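Long-range contacts in L-ribulose 3-epimerase (Methylomonas sp. DH-1, PDB 7CJ5), which catalyses the manganese-dependent epimerization of ketoses at C3, working fastest on L-ribulose and also interconverting D-allulose and D-fructose: residues 66-71 with 106-111; 148-153 with 179-184; 10-15 with 41-46; 207-212 with 242-247. All coordinates share one frame; numbering follows the deposited sequence.

Interaction 1 (66-71 with 106-111); sequences AHASLG and SELCGV. With FUD (D-fructose), chain D.
A68 is bonded to the residues on both sides of L108: its N donates to E107 O (3.1 Å) and its O accepts from C109 N (2.9 Å). One step on, L70 N reaches C109 O at 3.3 Å, continuing the parallel ladder. The ring contact lies inside the barrel, where H67 and E107 run side by side. With CG anti to its carbonyl carbon (chi1 -63°), the H67 imidazole offers a face to E107 CG, which sits off-centre above it, 3.8 Å from the ring centroid, in a CH-pi contact. S106 N comes in at the ring edge and gives ND1 a weak bond of 3.5 Å. NE2 is hydrogen-bonded to E8, and the E107 carboxylate leads away to a salt bridge with K5. With an alanine in place of H67, E107 CG would probably lose the surface it rests on and E8 its hydrogen-bond mate. Apolar packing occupies the other side of the sheet, where L108 CD1 lies 4.1 Å from A68 CB; L108 and L70 both touch helix 83-102. At the sugar end, S69 OG accepts a bond from D-fructose O6 (2.9 Å) and is also bonded to E41. Strand 65-72, helix 83-102 and strand 107-112 make one beta-alpha-beta unit of the TIM barrel, holding the third and fourth strands of the barrel, with S69 at the sugar.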
# COMPACT_ATOMS: atom_id res chain seq x y z
N ALA A 66 -10.41 23.29 15.16
CA ALA A 66 -9.46 22.88 14.10
C ALA A 66 -8.25 22.19 14.73
O ALA A 66 -7.79 22.63 15.80
CB ALA A 66 -9.02 24.07 13.29
N HIS A 67 -7.79 21.13 14.08
CA HIS A 67 -6.42 20.57 14.22
C HIS A 67 -5.79 20.63 12.83
O HIS A 67 -6.48 21.10 11.89
CB HIS A 67 -6.46 19.16 14.81
CG HIS A 67 -7.02 19.10 16.19
ND1 HIS A 67 -6.49 19.82 17.24
CD2 HIS A 67 -8.05 18.37 16.69
CE1 HIS A 67 -7.17 19.55 18.34
NE2 HIS A 67 -8.14 18.66 18.03
N ALA A 68 -4.53 20.24 12.69
CA ALA A 68 -3.84 20.31 11.39
C ALA A 68 -3.02 19.04 11.17
O ALA A 68 -2.52 18.45 12.15
CB ALA A 68 -2.98 21.55 11.30
N SER A 69 -2.89 18.67 9.90
CA SER A 69 -1.98 17.60 9.43
C SER A 69 -1.23 18.14 8.22
O SER A 69 -1.70 19.09 7.56
CB SER A 69 -2.72 16.33 9.11
OG SER A 69 -3.65 16.53 8.07
N LEU A 70 -0.09 17.54 7.92
CA LEU A 70 0.60 17.80 6.64
C LEU A 70 1.51 16.62 6.36
O LEU A 70 1.76 15.81 7.29
CB LEU A 70 1.38 19.11 6.75
CG LEU A 70 2.46 19.15 7.83
CD1 LEU A 70 3.77 18.59 7.31
CD2 LEU A 70 2.64 20.56 8.34
N GLY A 71 1.95 16.53 5.11
CA GLY A 71 3.11 15.73 4.69
C GLY A 71 4.17 16.65 4.13
O GLY A 71 3.81 17.61 3.40
N SER A 106 -4.66 22.24 18.95
CA SER A 106 -3.72 21.64 19.94
C SER A 106 -3.05 20.38 19.39
O SER A 106 -2.25 19.79 20.13
CB SER A 106 -4.44 21.38 21.24
OG SER A 106 -5.55 20.53 21.05
N GLU A 107 -3.35 19.99 18.15
CA GLU A 107 -2.78 18.76 17.54
C GLU A 107 -2.24 19.05 16.14
O GLU A 107 -3.01 19.45 15.27
CB GLU A 107 -3.82 17.64 17.49
CG GLU A 107 -4.41 17.28 18.84
CD GLU A 107 -3.47 16.55 19.79
OE1 GLU A 107 -2.46 16.02 19.32
OE2 GLU A 107 -3.76 16.52 21.00
N LEU A 108 -0.94 18.83 15.96
CA LEU A 108 -0.30 18.76 14.62
C LEU A 108 0.09 17.31 14.36
O LEU A 108 0.91 16.76 15.12
CB LEU A 108 0.92 19.68 14.58
CG LEU A 108 1.69 19.66 13.27
CD1 LEU A 108 0.85 20.23 12.15
CD2 LEU A 108 3.01 20.42 13.39
N CYS A 109 -0.50 16.69 13.34
CA CYS A 109 -0.31 15.25 13.06
C CYS A 109 0.01 15.04 11.58
O CYS A 109 0.19 16.03 10.84
CB CYS A 109 -1.55 14.46 13.47
SG CYS A 109 -3.02 14.88 12.51
N GLY A 110 0.06 13.78 11.17
CA GLY A 110 0.34 13.38 9.78
C GLY A 110 1.81 13.05 9.58
O GLY A 110 2.51 12.71 10.57
N VAL A 111 2.25 13.12 8.33
CA VAL A 111 3.62 12.70 7.93
C VAL A 111 4.52 13.93 8.06
O VAL A 111 4.93 14.52 7.04
CB VAL A 111 3.61 12.04 6.54
CG1 VAL A 111 4.97 11.46 6.16
CG2 VAL A 111 2.56 10.95 6.47
C1 FUD D . -1.92 9.85 3.46
C2 FUD D . -2.68 10.00 4.74
C3 FUD D . -3.07 11.39 5.18
C4 FUD D . -1.80 12.20 5.02
C5 FUD D . -1.89 13.72 5.11
C6 FUD D . -3.28 14.30 5.29
O1 FUD D . -2.02 8.52 2.96
O2 FUD D . -2.99 9.01 5.40
O3 FUD D . -3.51 11.39 6.55
O4 FUD D . -0.91 11.68 5.99
O5 FUD D . -1.01 14.18 6.13
O6 FUD D . -3.14 15.75 5.31

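Interaction 2 (148-153 with 179-184); sequences NIDLEV and NAFLHL. With MN (manganese (II) ion), chain C; FUD (D-fructose), chain D.
The manganese site at the mouth of the TIM barrel draws one ligand from 148-153, E152, which rests on the ring of H183. The glutamate CG stands over the centre of the imidazole, 3.5 Å from its centroid, in a CH-pi contact, and the carboxylate beyond it is stacked at 10° to the ring plane. CG anti to the backbone N (chi1 -167°) and an extended chain carry the carboxylate out over H183 to the metal. There OE2 binds manganese at 2.0 Å, while OE1 accepts a bond from D-fructose O4 (2.6 Å). D185, just past 179-184 on the same strand, is another ligand, with H211 and E246. H183 is held in its turn by a hydrogen bond between ND1 and G110 N; D150 O lies at its ring edge. Toward the start of the strands, D150 OD1 packs on F181 CB at 3.3 Å, and N148 OD1 meets F181 CE1 near the ring plane (3.5 Å) while accepting a hydrogen bond from F3 N. K5 serves both D150, by a salt bridge, and F181, by a cation-pi contact. At the end of the strands V153 CG2 meets L182 CD1. Five backbone bonds, from I149 N to N179 O through V153 N to H183 O (3.0 Å), tie the parallel strands, which are twisted 40° apart. Each oxygen of the E152 carboxylate thus has its own task, one on the metal and one on the sugar, consistent with its proposed role as proton donor or acceptor, while H183 backs the glutamate from the second shell.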
# COMPACT_ATOMS: atom_id res chain seq x y z
N ASN A 148 0.41 19.29 20.99
CA ASN A 148 0.94 17.91 20.86
C ASN A 148 1.25 17.67 19.38
O ASN A 148 0.49 18.15 18.52
CB ASN A 148 -0.05 16.87 21.37
CG ASN A 148 -0.43 17.04 22.82
OD1 ASN A 148 0.43 17.22 23.68
ND2 ASN A 148 -1.72 16.93 23.11
N ILE A 149 2.33 16.93 19.11
CA ILE A 149 2.61 16.40 17.75
C ILE A 149 2.34 14.89 17.77
O ILE A 149 2.73 14.21 18.74
CB ILE A 149 4.03 16.77 17.27
CG1 ILE A 149 5.14 16.08 18.07
CG2 ILE A 149 4.21 18.28 17.27
CD1 ILE A 149 6.47 16.05 17.34
N ASP A 150 1.66 14.40 16.72
CA ASP A 150 1.27 12.98 16.58
C ASP A 150 1.84 12.50 15.25
O ASP A 150 1.43 13.03 14.20
CB ASP A 150 -0.25 12.83 16.68
CG ASP A 150 -0.85 13.74 17.74
OD1 ASP A 150 -0.83 13.36 18.92
OD2 ASP A 150 -1.32 14.84 17.37
N LEU A 151 2.79 11.56 15.31
CA LEU A 151 3.56 11.08 14.13
C LEU A 151 2.77 9.95 13.47
O LEU A 151 2.58 8.88 14.10
CB LEU A 151 4.92 10.58 14.59
CG LEU A 151 5.72 11.55 15.45
CD1 LEU A 151 7.06 10.94 15.82
CD2 LEU A 151 5.95 12.87 14.75
N GLU A 152 2.29 10.20 12.25
CA GLU A 152 1.39 9.28 11.54
C GLU A 152 2.20 8.17 10.88
O GLU A 152 2.90 8.44 9.90
CB GLU A 152 0.56 9.99 10.48
CG GLU A 152 -0.57 9.12 9.97
CD GLU A 152 -1.41 9.72 8.86
OE1 GLU A 152 -1.13 10.86 8.47
OE2 GLU A 152 -2.35 9.03 8.41
N VAL A 153 2.05 6.95 11.39
CA VAL A 153 2.63 5.73 10.76
C VAL A 153 1.89 5.53 9.43
O VAL A 153 0.64 5.49 9.45
CB VAL A 153 2.52 4.53 11.71
CG1 VAL A 153 2.92 3.23 11.03
CG2 VAL A 153 3.37 4.77 12.96
N ASN A 179 5.35 15.81 24.62
CA ASN A 179 4.17 16.21 23.81
C ASN A 179 4.21 15.51 22.45
O ASN A 179 3.55 16.00 21.53
CB ASN A 179 4.07 17.73 23.69
CG ASN A 179 5.25 18.35 22.97
OD1 ASN A 179 6.39 17.93 23.15
ND2 ASN A 179 4.99 19.37 22.17
N ALA A 180 4.94 14.40 22.33
CA ALA A 180 5.06 13.62 21.08
C ALA A 180 4.30 12.30 21.24
O ALA A 180 4.51 11.60 22.28
CB ALA A 180 6.51 13.41 20.71
N PHE A 181 3.44 11.97 20.27
CA PHE A 181 2.49 10.84 20.35
C PHE A 181 2.52 10.05 19.04
O PHE A 181 3.01 10.59 18.02
CB PHE A 181 1.07 11.34 20.63
CG PHE A 181 0.85 11.92 22.00
CD1 PHE A 181 1.14 13.25 22.26
CD2 PHE A 181 0.34 11.15 23.03
CE1 PHE A 181 0.94 13.79 23.52
CE2 PHE A 181 0.15 11.69 24.29
CZ PHE A 181 0.45 13.01 24.53
N LEU A 182 2.03 8.81 19.10
CA LEU A 182 1.76 7.96 17.92
C LEU A 182 0.43 8.39 17.29
O LEU A 182 -0.54 8.70 18.04
CB LEU A 182 1.70 6.49 18.35
CG LEU A 182 1.58 5.48 17.21
CD1 LEU A 182 2.87 5.41 16.41
CD2 LEU A 182 1.22 4.11 17.76
N HIS A 183 0.39 8.36 15.97
CA HIS A 183 -0.82 8.58 15.14
C HIS A 183 -0.99 7.34 14.25
O HIS A 183 -0.05 6.99 13.52
CB HIS A 183 -0.67 9.93 14.44
CG HIS A 183 -1.71 10.25 13.42
ND1 HIS A 183 -1.61 11.37 12.61
CD2 HIS A 183 -2.84 9.61 13.05
CE1 HIS A 183 -2.64 11.41 11.80
NE2 HIS A 183 -3.41 10.33 12.05
N LEU A 184 -2.11 6.63 14.41
CA LEU A 184 -2.44 5.41 13.64
C LEU A 184 -3.55 5.72 12.64
O LEU A 184 -4.42 6.55 12.94
CB LEU A 184 -2.87 4.29 14.59
CG LEU A 184 -1.74 3.60 15.37
CD1 LEU A 184 -2.32 2.57 16.34
CD2 LEU A 184 -0.73 2.96 14.43
MN MN C . -4.03 9.36 7.34
C1 FUD D . -1.92 9.85 3.46
C2 FUD D . -2.68 10.00 4.74
C3 FUD D . -3.07 11.39 5.18
C4 FUD D . -1.80 12.20 5.02
C5 FUD D . -1.89 13.72 5.11
C6 FUD D . -3.28 14.30 5.29
O1 FUD D . -2.02 8.52 2.96
O2 FUD D . -2.99 9.01 5.40
O3 FUD D . -3.51 11.39 6.55
O4 FUD D . -0.91 11.68 5.99
O5 FUD D . -1.01 14.18 6.13
O6 FUD D . -3.14 15.75 5.31

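Interaction 3 (10-15 with 41-46). With FUD (D-fructose), chain D.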
# COMPACT_ATOMS: atom_id res chain seq x y z
N GLY A 10 -13.31 14.42 13.69
CA GLY A 10 -12.83 15.38 12.68
C GLY A 10 -13.12 14.93 11.26
O GLY A 10 -13.03 13.72 10.97
N GLY A 11 -13.45 15.89 10.40
CA GLY A 11 -13.46 15.72 8.94
C GLY A 11 -12.19 16.29 8.34
O GLY A 11 -11.85 17.44 8.68
N HIS A 12 -11.49 15.51 7.51
CA HIS A 12 -10.28 16.00 6.80
C HIS A 12 -10.73 17.05 5.77
O HIS A 12 -11.63 16.74 4.96
CB HIS A 12 -9.52 14.84 6.15
CG HIS A 12 -8.11 15.19 5.83
ND1 HIS A 12 -7.78 16.12 4.87
CD2 HIS A 12 -6.94 14.72 6.32
CE1 HIS A 12 -6.47 16.21 4.78
NE2 HIS A 12 -5.92 15.36 5.66
N ALA A 13 -10.13 18.23 5.79
CA ALA A 13 -10.48 19.35 4.88
C ALA A 13 -10.47 18.85 3.44
O ALA A 13 -11.30 19.32 2.65
CB ALA A 13 -9.52 20.50 5.05
N LEU A 14 -9.56 17.94 3.09
CA LEU A 14 -9.33 17.55 1.68
C LEU A 14 -10.50 16.69 1.18
O LEU A 14 -10.58 16.48 -0.02
CB LEU A 14 -8.01 16.79 1.54
CG LEU A 14 -6.75 17.60 1.84
CD1 LEU A 14 -5.52 16.81 1.41
CD2 LEU A 14 -6.77 18.96 1.17
N VAL A 15 -11.37 16.22 2.07
CA VAL A 15 -12.64 15.53 1.67
C VAL A 15 -13.51 16.52 0.88
O VAL A 15 -14.27 16.06 0.01
CB VAL A 15 -13.39 14.97 2.89
CG1 VAL A 15 -14.83 14.59 2.55
CG2 VAL A 15 -12.64 13.79 3.49
N GLU A 41 -9.82 18.95 10.29
CA GLU A 41 -8.36 18.74 10.18
C GLU A 41 -7.89 19.49 8.93
O GLU A 41 -8.21 19.07 7.81
CB GLU A 41 -8.03 17.25 10.13
CG GLU A 41 -6.54 16.99 10.13
CD GLU A 41 -6.19 15.52 10.14
OE1 GLU A 41 -6.75 14.81 10.99
OE2 GLU A 41 -5.40 15.09 9.29
N ILE A 42 -7.21 20.61 9.13
CA ILE A 42 -6.76 21.49 8.01
C ILE A 42 -5.44 20.96 7.48
O ILE A 42 -4.55 20.72 8.29
CB ILE A 42 -6.66 22.95 8.46
CG1 ILE A 42 -8.01 23.45 8.99
CG2 ILE A 42 -6.13 23.81 7.33
CD1 ILE A 42 -7.93 24.80 9.67
N ALA A 43 -5.33 20.77 6.17
CA ALA A 43 -4.11 20.28 5.50
C ALA A 43 -3.17 21.47 5.32
O ALA A 43 -3.55 22.43 4.64
CB ALA A 43 -4.47 19.62 4.18
N LEU A 44 -2.00 21.44 5.97
CA LEU A 44 -1.04 22.57 5.98
C LEU A 44 0.21 22.19 5.18
O LEU A 44 1.33 22.52 5.62
CB LEU A 44 -0.70 22.90 7.43
CG LEU A 44 -1.82 23.53 8.25
CD1 LEU A 44 -1.33 23.92 9.64
CD2 LEU A 44 -2.40 24.74 7.52
N LEU A 45 0.03 21.54 4.02
CA LEU A 45 1.16 21.14 3.14
C LEU A 45 1.93 22.40 2.73
O LEU A 45 3.17 22.31 2.55
CB LEU A 45 0.64 20.35 1.94
CG LEU A 45 0.58 18.84 2.14
CD1 LEU A 45 -0.62 18.44 2.98
CD2 LEU A 45 0.57 18.11 0.80
N ASP A 46 1.24 23.53 2.58
CA ASP A 46 1.87 24.86 2.36
C ASP A 46 1.24 25.87 3.31
O ASP A 46 0.25 26.51 2.97
CB ASP A 46 1.77 25.33 0.91
CG ASP A 46 2.47 26.66 0.66
OD1 ASP A 46 3.02 27.24 1.62
OD2 ASP A 46 2.44 27.12 -0.49
C1 FUD D . -1.92 9.85 3.46
C2 FUD D . -2.68 10.00 4.74
C3 FUD D . -3.07 11.39 5.18
C4 FUD D . -1.80 12.20 5.02
C5 FUD D . -1.89 13.72 5.11
C6 FUD D . -3.28 14.30 5.29
O1 FUD D . -2.02 8.52 2.96
O2 FUD D . -2.99 9.01 5.40
O3 FUD D . -3.51 11.39 6.55
O4 FUD D . -0.91 11.68 5.99
O5 FUD D . -1.01 14.18 6.13
O6 FUD D . -3.14 15.75 5.31
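H12 points its ring at the sugar while the side chain of E41 crosses beside it, E41 OE2 lying 3.4 Å from H12 CD2 with ring and carboxylate planes 56° apart. D-fructose O6 lies at the ring edge, making a weak bond of 2.8 Å to H12 NE2, whose exact place is less certain. The next shell fixes the ring. L14 N donates to ND1 in the ring plane (3.1 Å), which sets its rotation, and A43 CB lies 4.0 Å from CE1. A43 CB also packs on L14 CG at 3.8 Å. CG of H12 anti to the backbone N (chi1 -161°) lets the ring swing over toward strand 39-43. An alanine in place of H12 is likely to leave L14 N without its acceptor and the O6 end of the sugar with one partner fewer. Behind these lie the backbone bonds, E41 N to G11 O (3.0 Å) and A13 N to E41 O (2.9 Å), which set H12 beside E41. The extended E41 chain runs into the barrel interior, where OE2 is hydrogen-bonded to S69, and OE1 to Y209, T244 and H211; it thereby links sugar-binding and metal-binding residues as a second-shell group. Strands 8-12 and 39-43, with helix 22-35 between them, are the first beta-alpha-beta unit of the TIM barrel, and H12 sits at the C-terminal strand end, where such barrels carry their active sites.

Interaction 4 (207-212 with 242-247); sequences LGYVHI and PITFES. With MN (manganese (II) ion), chain C; FUD (D-fructose), chain D.
H211 holds CG anti to its carbonyl carbon (chi1 -81°), while E246 takes the crowded position between backbone N and carbonyl carbon (chi1 73°) with an extended chain, and the two side chains meet at about a right angle on the manganese. H211 ND1 binds the metal at 2.3 Å and E246 OE2 at 2.1 Å; ring and carboxylate planes stand 68° apart. D-fructose O3, itself a metal ligand, lies at the edge of the H211 ring, 2.8 Å from E246 OE1. E246 is probably one of the two proton donors or acceptors. H211 NE2 is hydrogen-bonded to E41, and T244 CB lies alongside CD2 (3.6 Å). These are the seventh and eighth strands of the TIM barrel, joined over helix 227-236. Backbone bonds of the parallel pair run from V210 N to P242 O up to E246 N to I212 O (3.2 Å), the last holding the backbone of E246 just past the strand. Deeper in the barrel P242 CB sits over one face of the Y209 ring, toward its rim, 3.7 Å from the centroid, in a CH-pi contact. On the outer side I212 CG1 packs tightly against I243 CG2 (3.5 Å), with helix 227-236 covering I212 and helix 271-286 covering F245.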
# COMPACT_ATOMS: atom_id res chain seq x y z
N LEU A 207 -0.89 6.58 22.22
CA LEU A 207 -1.73 6.84 21.01
C LEU A 207 -2.40 8.21 21.17
O LEU A 207 -3.20 8.39 22.11
CB LEU A 207 -2.77 5.73 20.81
CG LEU A 207 -3.63 5.89 19.55
CD1 LEU A 207 -2.77 5.85 18.30
CD2 LEU A 207 -4.70 4.82 19.48
N GLY A 208 -2.08 9.16 20.29
CA GLY A 208 -2.47 10.57 20.44
C GLY A 208 -3.42 11.04 19.36
O GLY A 208 -4.00 12.12 19.53
N TYR A 209 -3.58 10.29 18.28
CA TYR A 209 -4.39 10.71 17.11
C TYR A 209 -4.77 9.49 16.27
O TYR A 209 -3.96 8.56 16.15
CB TYR A 209 -3.61 11.75 16.30
CG TYR A 209 -4.45 12.78 15.59
CD1 TYR A 209 -5.14 12.47 14.43
CD2 TYR A 209 -4.56 14.07 16.08
CE1 TYR A 209 -5.92 13.42 13.78
CE2 TYR A 209 -5.32 15.03 15.44
CZ TYR A 209 -6.00 14.70 14.28
OH TYR A 209 -6.74 15.66 13.64
N VAL A 210 -5.96 9.53 15.67
CA VAL A 210 -6.47 8.40 14.83
C VAL A 210 -7.02 8.93 13.50
O VAL A 210 -7.79 9.91 13.49
CB VAL A 210 -7.52 7.59 15.61
CG1 VAL A 210 -8.24 6.60 14.71
CG2 VAL A 210 -6.89 6.89 16.79
N HIS A 211 -6.62 8.29 12.40
CA HIS A 211 -7.28 8.44 11.08
C HIS A 211 -8.09 7.18 10.77
O HIS A 211 -7.56 6.06 10.94
CB HIS A 211 -6.28 8.73 9.97
CG HIS A 211 -5.86 10.16 9.91
ND1 HIS A 211 -4.99 10.62 8.96
CD2 HIS A 211 -6.20 11.22 10.68
CE1 HIS A 211 -4.81 11.91 9.14
NE2 HIS A 211 -5.53 12.31 10.20
N ILE A 212 -9.32 7.39 10.32
CA ILE A 212 -10.25 6.34 9.83
C ILE A 212 -10.31 6.42 8.31
O ILE A 212 -10.77 7.47 7.77
CB ILE A 212 -11.64 6.50 10.46
CG1 ILE A 212 -11.54 6.56 11.99
CG2 ILE A 212 -12.57 5.39 9.98
CD1 ILE A 212 -10.87 5.35 12.62
N PRO A 242 -8.55 12.83 19.26
CA PRO A 242 -9.06 13.06 17.92
C PRO A 242 -9.18 11.78 17.09
O PRO A 242 -8.28 10.95 17.11
CB PRO A 242 -8.03 13.99 17.27
CG PRO A 242 -7.33 14.63 18.46
CD PRO A 242 -7.30 13.55 19.51
N ILE A 243 -10.28 11.69 16.35
CA ILE A 243 -10.56 10.64 15.34
C ILE A 243 -11.07 11.36 14.09
O ILE A 243 -12.21 11.91 14.14
CB ILE A 243 -11.59 9.62 15.87
CG1 ILE A 243 -11.12 8.97 17.17
CG2 ILE A 243 -11.92 8.58 14.81
CD1 ILE A 243 -12.14 8.06 17.78
N THR A 244 -10.25 11.39 13.04
CA THR A 244 -10.57 12.06 11.75
C THR A 244 -10.92 11.01 10.70
O THR A 244 -10.18 10.03 10.57
CB THR A 244 -9.37 12.87 11.24
OG1 THR A 244 -9.10 13.95 12.14
CG2 THR A 244 -9.57 13.38 9.84
N PHE A 245 -12.00 11.25 9.96
CA PHE A 245 -12.32 10.52 8.72
C PHE A 245 -11.63 11.21 7.54
O PHE A 245 -11.71 12.45 7.41
CB PHE A 245 -13.82 10.48 8.47
CG PHE A 245 -14.12 9.97 7.09
CD1 PHE A 245 -13.83 8.66 6.75
CD2 PHE A 245 -14.60 10.82 6.11
CE1 PHE A 245 -14.07 8.19 5.47
CE2 PHE A 245 -14.83 10.35 4.83
CZ PHE A 245 -14.56 9.04 4.51
N GLU A 246 -10.99 10.44 6.67
CA GLU A 246 -10.40 11.03 5.44
C GLU A 246 -10.56 10.09 4.24
O GLU A 246 -10.62 8.86 4.41
CB GLU A 246 -8.94 11.36 5.68
CG GLU A 246 -8.06 10.14 5.75
CD GLU A 246 -6.62 10.44 6.09
OE1 GLU A 246 -6.24 11.63 6.11
OE2 GLU A 246 -5.89 9.47 6.36
N SER A 247 -10.65 10.72 3.07
CA SER A 247 -10.58 10.10 1.73
C SER A 247 -10.15 11.19 0.75
O SER A 247 -10.27 12.37 1.10
CB SER A 247 -11.87 9.48 1.34
OG SER A 247 -11.73 8.87 0.07
MN MN C . -4.03 9.36 7.34
C1 FUD D . -1.92 9.85 3.46
C2 FUD D . -2.68 10.00 4.74
C3 FUD D . -3.07 11.39 5.18
C4 FUD D . -1.80 12.20 5.02
C5 FUD D . -1.89 13.72 5.11
C6 FUD D . -3.28 14.30 5.29
O1 FUD D . -2.02 8.52 2.96
O2 FUD D . -2.99 9.01 5.40
O3 FUD D . -3.51 11.39 6.55
O4 FUD D . -0.91 11.68 5.99
O5 FUD D . -1.01 14.18 6.13
O6 FUD D . -3.14 15.75 5.31

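All four contacts are buried in the same closed barrel, and together their eight segments lie on its eight strands. Interactions 3 and 1 meet at strands 39-43 and 65-72, 1 and 2 at 107-112 and 148-152, 2 and 4 at 180-185 and 207-212; interactions 4 and 3 close the ring, G10 N lying 2.8 Å from I243 O. Chemistry divides around the sugar: interactions 2 and 4 supply metal ligands, whereas 1 and 3 handle the O6 end through S69 and H12. E41 of interaction 3 reaches into 1 and 4. Deeper in the barrel, E107 and D150 bring carboxylates of interactions 1 and 2 together, with K5 salt-bridged to both.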